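Local coordinates for peptidase S8 and S53, subtilisin, kexin, sedolisin (Mycobacterium smegmatis, PDB 4KG7), which is a subtilisin-family serine endopeptidase, the mycosin MycP3 of the ESX-3 type VII secretion system, at residues Thr247-Ile251 and Pro252-Gln256. Numbering follows the deposited sequence.
Sequences TSVSI and PSWWQ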
ATOM      1  N   THR A 247      -9.032  -6.534  18.270  1.00 11.53           N
ATOM      2  CA  THR A 247      -9.676  -5.345  18.815  1.00 11.84           C
ATOM      3  C   THR A 247      -9.645  -4.168  17.834  1.00 11.33           C
ATOM      4  O   THR A 247     -10.436  -3.231  17.995  1.00 11.59           O
ATOM      5  CB  THR A 247      -9.009  -4.898  20.127  1.00 12.38           C
ATOM      6  OG1 THR A 247      -7.627  -4.556  19.891  1.00 12.44           O
ATOM      7  CG2 THR A 247      -9.097  -5.958  21.184  1.00 12.98           C
ATOM      8  N   SER A 248      -8.716  -4.200  16.868  1.00 10.55           N
ATOM      9  CA  SER A 248      -8.523  -3.092  15.934  1.00 10.17           C
ATOM     10  C   SER A 248      -8.426  -3.676  14.542  1.00  9.77           C
ATOM     11  O   SER A 248      -7.510  -4.457  14.266  1.00  9.56           O
ATOM     12  CB  SER A 248      -7.221  -2.378  16.282  1.00  9.93           C
ATOM     13  OG  SER A 248      -6.966  -1.268  15.441  1.00  9.72           O
ATOM     14  N   VAL A 249      -9.391  -3.330  13.705  1.00  9.70           N
ATOM     15  CA  VAL A 249      -9.514  -3.887  12.352  1.00  9.41           C
ATOM     16  C   VAL A 249      -8.802  -2.985  11.362  1.00  8.99           C
ATOM     17  O   VAL A 249      -9.126  -1.813  11.265  1.00  9.71           O
ATOM     18  CB  VAL A 249     -10.985  -4.039  11.944  1.00  9.70           C
ATOM     19  CG1 VAL A 249     -11.130  -4.509  10.505  1.00  9.42           C
ATOM     20  CG2 VAL A 249     -11.689  -5.013  12.889  1.00 10.35           C
ATOM     21  N   SER A 250      -7.846  -3.550  10.642  1.00  8.40           N
ATOM     22  CA  SER A 250      -7.121  -2.803   9.621  1.00  7.96           C
ATOM     23  C   SER A 250      -7.755  -3.058   8.255  1.00  7.70           C
ATOM     24  O   SER A 250      -7.895  -4.200   7.840  1.00  7.71           O
ATOM     25  CB  SER A 250      -5.669  -3.242   9.598  1.00  7.69           C
ATOM     26  OG  SER A 250      -4.946  -2.585   8.577  1.00  7.38           O
ATOM     27  N   ILE A 251      -8.160  -1.982   7.599  1.00  7.70           N
ATOM     28  CA  ILE A 251      -8.944  -1.996   6.363  1.00  7.76           C
ATOM     29  C   ILE A 251      -8.088  -1.413   5.233  1.00  7.24           C
ATOM     30  O   ILE A 251      -7.551  -0.304   5.352  1.00  7.22           O
ATOM     31  CB  ILE A 251     -10.237  -1.171   6.548  1.00  8.43           C
ATOM     32  CG1 ILE A 251     -11.059  -1.656   7.761  1.00  9.06           C
ATOM     33  CG2 ILE A 251     -11.097  -1.225   5.313  1.00  8.53           C
ATOM     34  CD1 ILE A 251     -11.923  -0.587   8.378  1.00  9.74           C
ATOM     35  N   PRO A 252      -8.010  -2.101   4.074  1.00  6.84           N
ATOM     36  CA  PRO A 252      -8.681  -3.338   3.689  1.00  6.89           C
ATOM     37  C   PRO A 252      -7.940  -4.653   3.996  1.00  6.73           C
ATOM     38  O   PRO A 252      -8.372  -5.719   3.548  1.00  6.75           O
ATOM     39  CB  PRO A 252      -8.819  -3.143   2.179  1.00  6.83           C
ATOM     40  CG  PRO A 252      -7.515  -2.512   1.809  1.00  6.58           C
ATOM     41  CD  PRO A 252      -7.243  -1.544   2.939  1.00  6.69           C
ATOM     42  N   SER A 253      -6.854  -4.596   4.762  1.00  6.63           N
ATOM     43  CA  SER A 253      -6.069  -5.809   5.075  1.00  6.64           C
ATOM     44  C   SER A 253      -6.877  -6.985   5.568  1.00  7.17           C
ATOM     45  O   SER A 253      -6.551  -8.133   5.259  1.00  7.05           O
ATOM     46  CB  SER A 253      -4.975  -5.517   6.110  1.00  6.54           C
ATOM     47  OG  SER A 253      -3.871  -4.872   5.519  1.00  6.29           O
ATOM     48  N   TRP A 254      -7.909  -6.741   6.366  1.00  7.67           N
ATOM     49  CA  TRP A 254      -8.632  -7.877   6.937  1.00  8.53           C
ATOM     50  C   TRP A 254      -9.422  -8.669   5.910  1.00  8.39           C
ATOM     51  O   TRP A 254      -9.843  -9.773   6.196  1.00  8.64           O
ATOM     52  CB  TRP A 254      -9.456  -7.465   8.134  1.00  9.42           C
ATOM     53  CG  TRP A 254     -10.751  -6.830   7.819  1.00 10.31           C
ATOM     54  CD1 TRP A 254     -11.020  -5.892   6.869  1.00 10.48           C
ATOM     55  CD2 TRP A 254     -11.968  -7.085   8.500  1.00 11.25           C
ATOM     56  NE1 TRP A 254     -12.354  -5.548   6.917  1.00 11.21           N
ATOM     57  CE2 TRP A 254     -12.955  -6.261   7.917  1.00 11.79           C
ATOM     58  CE3 TRP A 254     -12.324  -7.922   9.563  1.00 11.91           C
ATOM     59  CZ2 TRP A 254     -14.281  -6.256   8.358  1.00 12.43           C
ATOM     60  CZ3 TRP A 254     -13.646  -7.930  10.002  1.00 12.68           C
ATOM     61  CH2 TRP A 254     -14.613  -7.096   9.396  1.00 13.09           C
ATOM     62  N   TRP A 255      -9.547  -8.135   4.690  1.00  8.05           N
ATOM     63  CA  TRP A 255     -10.264  -8.822   3.611  1.00  8.17           C
ATOM     64  C   TRP A 255      -9.422  -9.914   2.957  1.00  8.26           C
ATOM     65  O   TRP A 255      -9.236  -9.942   1.747  1.00  8.32           O
ATOM     66  CB  TRP A 255     -10.821  -7.805   2.579  1.00  8.02           C
ATOM     67  CG  TRP A 255     -12.147  -7.278   2.975  1.00  8.29           C
ATOM     68  CD1 TRP A 255     -12.454  -6.030   3.462  1.00  8.29           C
ATOM     69  CD2 TRP A 255     -13.365  -8.003   2.949  1.00  8.70           C
ATOM     70  NE1 TRP A 255     -13.805  -5.943   3.709  1.00  8.75           N
ATOM     71  CE2 TRP A 255     -14.389  -7.144   3.402  1.00  8.97           C
ATOM     72  CE3 TRP A 255     -13.697  -9.295   2.543  1.00  8.97           C
ATOM     73  CZ2 TRP A 255     -15.711  -7.566   3.504  1.00  9.55           C
ATOM     74  CZ3 TRP A 255     -15.013  -9.709   2.633  1.00  9.58           C
ATOM     75  CH2 TRP A 255     -16.000  -8.850   3.107  1.00  9.83           C
ATOM     76  N   GLN A 256      -9.013 -10.894   3.755  1.00  8.47           N
ATOM     77  CA  GLN A 256      -8.432 -12.111   3.253  1.00  8.49           C
ATOM     78  C   GLN A 256      -9.544 -12.906   2.544  1.00  8.73           C
ATOM     79  O   GLN A 256     -10.705 -12.906   2.989  1.00  9.10           O
ATOM     80  CB  GLN A 256      -7.827 -12.889   4.434  1.00  8.90           C
ATOM     81  CG  GLN A 256      -6.743 -12.101   5.142  1.00  8.81           C
ATOM     82  CD  GLN A 256      -5.644 -11.705   4.201  1.00  8.66           C
ATOM     83  OE1 GLN A 256      -5.030 -12.570   3.597  1.00  9.72           O
ATOM     84  NE2 GLN A 256      -5.482 -10.413   3.971  1.00  8.54           N
TER
HETATM   85  O   HOH W   1      -5.274  -2.465   5.824  1.00  4.70           O
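The indole of Trp254 lies across the side chain of Val249, whose CG1 methyl sits over the middle of one ring face in a CH-pi contact, 3.5 Å from the centroid of the five-membered ring and 16° off its normal. CG1 reaches the ring because it stands anti to the backbone N of Val249 (chi1 175°), while on the tryptophan CG is tucked between its own N and carbonyl carbon (chi1 80°), which folds the indole back against the strand. The side chain of Ile251 lies beside that of Trp254, pointing the same way, and its CG1 approaches Trp254 NE1 obliquely at 4.2 Å. That NE1 donates to Gln192 OE1, an oxygen that also receives Trp255 NE1, so one amide holds both indoles. The Ile251-Pro252 peptide bond is cis, just ahead of the turn. Trp254 N donates to Ser250 O at 2.9 Å, nearly in line with the carbonyl, though the N-H is bent away from that line. Water 1 bridges three groups: it donates to Ser250 OG (2.8 Å), accepts from Ser253 N (2.9 Å) and is hydrogen-bonded to Ser253 OG. The two hydroxyls have further partners in Ala214 O for Ser250 and Ser261 OG for Ser253. Gln256 NE2 curls back to Ser253 O at 2.8 Å, its amide almost coplanar with that acceptor, and also donates to Val259 O. Strand 248-251, paired antiparallel with strand 182-185, is followed at once by a type I beta turn from Pro252 to Trp255, whose first residue is the cis-proline; closed by Trp255 N to Pro252 O, it leads towards strand 259-265 of the parallel sheet of the subtilisin fold.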